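Local coordinates for protein lysine-sensitive aspartokinase 3 (Escherichia coli, PDB 2J0W) that phosphorylates L-aspartate with ATP to 4-phospho-L-aspartate, opening the route to lysine, and is switched off by lysine through its ACT domains, at residues Lys292-Leu304 / Leu391-Glu405. Numbering follows the deposited sequence.
Sequences KTENPPLFRALAL and LIGNDLSKACGVGKE
F299 and L391 pack together where two antiparallel strands meet, and this is the tight part of the contact. The two CD branches of L391 divide the work: CD2 lies 3.4 Å from CD1 of the F299 ring, approaching obliquely, while CD1 reaches CD2 of L302 at 3.6 Å. L391 has CG anti to its own nitrogen (chi1 164°), which spreads this fork between the two neighbours. L396 CD2 comes in at the ring edge, 3.6 Å from F299 CE1, and L298 CG lies above one ring face, toward its rim; L447 and F448 of helix 436-448 also touch the phenyl group. Behind these side chains the backbone is pinned at I392. Its carbonyl O takes two N-H groups, R300 N at 2.7 Å and A301 N at 3.3 Å, and its own N donates to A301 O. At G393, CA lies 3.1 Å from L298 O in a CA-H...O contact, and a CB here would run into that oxygen.

Toward P296 and P297 the packing thins, with P297 and D395 at the solvent. N394 helps tie this side down: its ND2 gives P297 O a nearly straight bond (171°) in the plane of its amide, modelled rather short at 2.5 Å. An alanine here would lose that clamp and is likely to leave the P297 carbonyl without its mate and the P296-P297 segment freer to shift. Pairing R300 and A301 against I392 makes a classic beta bulge, here where the chain enters the ACT-domain sheet of the region required for homodimerization.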
loop_
_atom_site.group_PDB
_atom_site.type_symbol
_atom_site.label_atom_id
_atom_site.label_comp_id
_atom_site.label_asym_id
_atom_site.label_seq_id
_atom_site.Cartn_x
_atom_site.Cartn_y
_atom_site.Cartn_z
ATOM N N LYS A 292 22.006 11.630 14.387
ATOM C CA LYS A 292 21.908 10.230 14.812
ATOM C C LYS A 292 22.199 10.014 16.299
ATOM O O LYS A 292 22.999 10.730 16.897
ATOM C CB LYS A 292 22.822 9.357 13.939
ATOM C CG LYS A 292 22.206 9.031 12.565
ATOM C CD LYS A 292 23.210 8.457 11.558
ATOM C CE LYS A 292 23.954 9.546 10.774
ATOM N NZ LYS A 292 24.867 10.393 11.599
ATOM N N THR A 293 21.540 9.015 16.883
ATOM C CA THR A 293 21.669 8.716 18.311
ATOM C C THR A 293 22.702 7.684 18.752
ATOM O O THR A 293 23.586 7.284 17.988
ATOM C CB THR A 293 20.308 8.273 18.901
ATOM O OG1 THR A 293 19.554 7.581 17.897
ATOM C CG2 THR A 293 19.524 9.469 19.409
ATOM N N GLU A 294 22.564 7.266 20.010
ATOM C CA GLU A 294 23.451 6.290 20.626
ATOM C C GLU A 294 23.068 4.895 20.155
ATOM O O GLU A 294 23.517 4.431 19.106
ATOM C CB GLU A 294 23.333 6.379 22.152
ATOM C CG GLU A 294 24.388 5.584 22.922
ATOM C CD GLU A 294 25.793 6.154 22.773
ATOM O OE1 GLU A 294 25.976 7.124 22.004
ATOM O OE2 GLU A 294 26.721 5.628 23.424
ATOM N N ASN A 295 22.244 4.224 20.949
ATOM C CA ASN A 295 21.780 2.887 20.612
ATOM C C ASN A 295 20.271 2.984 20.679
ATOM O O ASN A 295 19.652 2.611 21.671
ATOM C CB ASN A 295 22.299 1.853 21.615
ATOM C CG ASN A 295 23.817 1.777 21.639
ATOM O OD1 ASN A 295 24.464 1.653 20.597
ATOM N ND2 ASN A 295 24.391 1.846 22.834
ATOM N N PRO A 296 19.662 3.520 19.613
ATOM C CA PRO A 296 18.225 3.736 19.422
ATOM C C PRO A 296 17.346 2.556 19.801
ATOM O O PRO A 296 17.548 1.449 19.322
ATOM C CB PRO A 296 18.127 4.060 17.934
ATOM C CG PRO A 296 19.410 4.775 17.673
ATOM C CD PRO A 296 20.410 3.921 18.408
ATOM N N PRO A 297 16.347 2.780 20.659
ATOM C CA PRO A 297 15.445 1.701 21.077
ATOM C C PRO A 297 14.758 1.040 19.894
ATOM O O PRO A 297 14.941 1.438 18.745
ATOM C CB PRO A 297 14.438 2.416 21.972
ATOM C CG PRO A 297 15.248 3.517 22.571
ATOM C CD PRO A 297 16.045 4.025 21.384
ATOM N N LEU A 298 13.961 0.023 20.188
ATOM C CA LEU A 298 13.234 -0.674 19.148
ATOM C C LEU A 298 11.907 0.049 19.053
ATOM O O LEU A 298 11.300 0.120 17.989
ATOM C CB LEU A 298 13.012 -2.138 19.527
ATOM C CG LEU A 298 12.368 -2.996 18.434
ATOM C CD1 LEU A 298 13.296 -3.071 17.228
ATOM C CD2 LEU A 298 12.078 -4.384 18.974
ATOM N N PHE A 299 11.476 0.599 20.182
ATOM C CA PHE A 299 10.222 1.339 20.248
ATOM C C PHE A 299 10.438 2.666 20.960
ATOM O O PHE A 299 10.648 2.680 22.170
ATOM C CB PHE A 299 9.163 0.546 21.020
ATOM C CG PHE A 299 8.903 -0.834 20.476
ATOM C CD1 PHE A 299 8.858 -1.066 19.107
ATOM C CD2 PHE A 299 8.643 -1.893 21.340
ATOM C CE1 PHE A 299 8.557 -2.326 18.602
ATOM C CE2 PHE A 299 8.337 -3.159 20.852
ATOM C CZ PHE A 299 8.294 -3.377 19.475
ATOM N N ARG A 300 10.386 3.778 20.225
ATOM C CA ARG A 300 10.568 5.089 20.846
ATOM C C ARG A 300 9.261 5.606 21.397
ATOM O O ARG A 300 9.180 5.984 22.560
ATOM C CB ARG A 300 11.084 6.125 19.851
ATOM C CG ARG A 300 12.562 6.080 19.562
ATOM C CD ARG A 300 13.414 6.855 20.558
ATOM N NE ARG A 300 14.759 6.999 20.006
ATOM C CZ ARG A 300 15.812 7.494 20.647
ATOM N NH1 ARG A 300 15.703 7.910 21.902
ATOM N NH2 ARG A 300 16.982 7.575 20.022
ATOM N N ALA A 301 8.235 5.620 20.554
ATOM C CA ALA A 301 6.954 6.147 20.983
ATOM C C ALA A 301 5.779 5.765 20.111
ATOM O O ALA A 301 5.908 5.036 19.137
ATOM C CB ALA A 301 7.046 7.653 21.066
ATOM N N LEU A 302 4.621 6.282 20.494
ATOM C CA LEU A 302 3.379 6.064 19.780
ATOM C C LEU A 302 2.855 7.447 19.418
ATOM O O LEU A 302 3.010 8.398 20.182
ATOM C CB LEU A 302 2.371 5.346 20.674
ATOM C CG LEU A 302 2.818 3.991 21.223
ATOM C CD1 LEU A 302 1.798 3.501 22.230
ATOM C CD2 LEU A 302 2.979 2.992 20.080
ATOM N N ALA A 303 2.247 7.557 18.243
ATOM C CA ALA A 303 1.692 8.820 17.764
ATOM C C ALA A 303 0.270 8.584 17.282
ATOM O O ALA A 303 -0.025 7.570 16.643
ATOM C CB ALA A 303 2.544 9.369 16.634
ATOM N N LEU A 304 -0.607 9.530 17.595
ATOM C CA LEU A 304 -2.010 9.448 17.211
ATOM C C LEU A 304 -2.367 10.568 16.240
ATOM O O LEU A 304 -1.996 11.720 16.449
ATOM C CB LEU A 304 -2.876 9.555 18.463
ATOM C CG LEU A 304 -4.389 9.672 18.306
ATOM C CD1 LEU A 304 -4.993 8.332 17.879
ATOM C CD2 LEU A 304 -4.971 10.118 19.645
ATOM N N LEU A 391 3.556 3.435 15.484
ATOM C CA LEU A 391 4.600 3.046 16.424
ATOM C C LEU A 391 5.920 3.386 15.773
ATOM O O LEU A 391 6.237 2.891 14.695
ATOM C CB LEU A 391 4.585 1.553 16.706
ATOM C CG LEU A 391 5.903 1.100 17.357
ATOM C CD1 LEU A 391 6.023 1.696 18.746
ATOM C CD2 LEU A 391 5.961 -0.411 17.430
ATOM N N ILE A 392 6.700 4.227 16.420
ATOM C CA ILE A 392 7.973 4.590 15.849
ATOM C C ILE A 392 9.112 3.989 16.636
ATOM O O ILE A 392 9.098 3.970 17.872
ATOM C CB ILE A 392 8.125 6.101 15.783
ATOM C CG1 ILE A 392 7.062 6.641 14.834
ATOM C CG2 ILE A 392 9.540 6.486 15.332
ATOM C CD1 ILE A 392 7.273 8.059 14.448
ATOM N N GLY A 393 10.095 3.491 15.896
ATOM C CA GLY A 393 11.252 2.881 16.504
ATOM C C GLY A 393 12.324 2.690 15.461
ATOM O O GLY A 393 12.486 3.522 14.561
ATOM N N ASN A 394 13.040 1.576 15.557
ATOM C CA ASN A 394 14.125 1.314 14.628
ATOM C C ASN A 394 14.239 -0.159 14.254
ATOM O O ASN A 394 14.168 -1.038 15.113
ATOM C CB ASN A 394 15.417 1.825 15.259
ATOM C CG ASN A 394 15.266 3.240 15.803
ATOM O OD1 ASN A 394 15.322 4.213 15.052
ATOM N ND2 ASN A 394 15.036 3.356 17.109
ATOM N N ASP A 395 14.397 -0.418 12.961
ATOM C CA ASP A 395 14.524 -1.783 12.457
ATOM C C ASP A 395 13.374 -2.710 12.860
ATOM O O ASP A 395 13.587 -3.889 13.156
ATOM C CB ASP A 395 15.851 -2.379 12.923
ATOM C CG ASP A 395 17.036 -1.542 12.501
ATOM O OD1 ASP A 395 18.177 -1.927 12.821
ATOM O OD2 ASP A 395 16.824 -0.496 11.850
ATOM N N LEU A 396 12.157 -2.175 12.860
ATOM C CA LEU A 396 10.981 -2.959 13.211
ATOM C C LEU A 396 10.731 -4.047 12.165
ATOM O O LEU A 396 10.201 -5.115 12.485
ATOM C CB LEU A 396 9.753 -2.051 13.298
ATOM C CG LEU A 396 9.894 -0.806 14.174
ATOM C CD1 LEU A 396 8.621 0.020 14.121
ATOM C CD2 LEU A 396 10.189 -1.228 15.588
ATOM N N SER A 397 11.125 -3.767 10.920
ATOM C CA SER A 397 10.933 -4.689 9.799
ATOM C C SER A 397 11.816 -5.925 9.844
ATOM O O SER A 397 11.358 -7.022 9.528
ATOM C CB SER A 397 11.144 -3.955 8.468
ATOM O OG SER A 397 12.417 -3.332 8.415
ATOM N N LYS A 398 13.078 -5.755 10.228
ATOM C CA LYS A 398 13.994 -6.887 10.300
ATOM C C LYS A 398 14.224 -7.356 11.734
ATOM O O LYS A 398 15.289 -7.886 12.059
ATOM C CB LYS A 398 15.336 -6.533 9.651
ATOM C CG LYS A 398 15.251 -6.308 8.148
ATOM C CD LYS A 398 16.627 -6.365 7.501
ATOM C CE LYS A 398 16.520 -6.380 5.979
ATOM N NZ LYS A 398 17.830 -6.668 5.315
ATOM N N ALA A 399 13.219 -7.160 12.584
ATOM C CA ALA A 399 13.295 -7.557 13.984
ATOM C C ALA A 399 12.173 -8.544 14.269
ATOM O O ALA A 399 11.282 -8.713 13.443
ATOM C CB ALA A 399 13.162 -6.346 14.865
ATOM N N CYS A 400 12.203 -9.181 15.437
ATOM C CA CYS A 400 11.184 -10.176 15.791
ATOM C C CYS A 400 10.152 -9.789 16.844
ATOM O O CYS A 400 10.387 -8.902 17.663
ATOM C CB CYS A 400 11.854 -11.479 16.245
ATOM S SG CYS A 400 12.597 -12.419 14.907
ATOM N N GLY A 401 9.005 -10.474 16.798
ATOM C CA GLY A 401 7.925 -10.261 17.751
ATOM C C GLY A 401 7.097 -8.999 17.622
ATOM O O GLY A 401 6.290 -8.694 18.505
ATOM N N VAL A 402 7.265 -8.270 16.525
ATOM C CA VAL A 402 6.531 -7.029 16.339
ATOM C C VAL A 402 5.016 -7.188 16.282
ATOM O O VAL A 402 4.293 -6.415 16.899
ATOM C CB VAL A 402 7.006 -6.291 15.075
ATOM C CG1 VAL A 402 6.115 -5.084 14.806
ATOM C CG2 VAL A 402 8.456 -5.846 15.251
ATOM N N GLY A 403 4.531 -8.186 15.559
ATOM C CA GLY A 403 3.094 -8.367 15.465
ATOM C C GLY A 403 2.386 -8.701 16.767
ATOM O O GLY A 403 1.285 -8.211 17.029
ATOM N N LYS A 404 3.010 -9.546 17.579
ATOM C CA LYS A 404 2.437 -9.971 18.853
ATOM C C LYS A 404 2.489 -8.828 19.858
ATOM O O LYS A 404 1.510 -8.546 20.569
ATOM C CB LYS A 404 3.219 -11.183 19.390
ATOM C CG LYS A 404 2.669 -11.841 20.674
ATOM C CD LYS A 404 3.101 -11.123 21.949
ATOM C CE LYS A 404 2.507 -11.805 23.179
ATOM N NZ LYS A 404 2.858 -11.120 24.460
ATOM N N GLU A 405 3.639 -8.161 19.892
ATOM C CA GLU A 405 3.866 -7.061 20.811
ATOM C C GLU A 405 2.853 -5.927 20.665
ATOM O O GLU A 405 2.404 -5.364 21.665
ATOM C CB GLU A 405 5.283 -6.524 20.615
ATOM C CG GLU A 405 5.848 -5.840 21.844
ATOM C CD GLU A 405 5.810 -6.732 23.074
ATOM O OE1 GLU A 405 4.699 -7.003 23.584
ATOM O OE2 GLU A 405 6.893 -7.165 23.525
#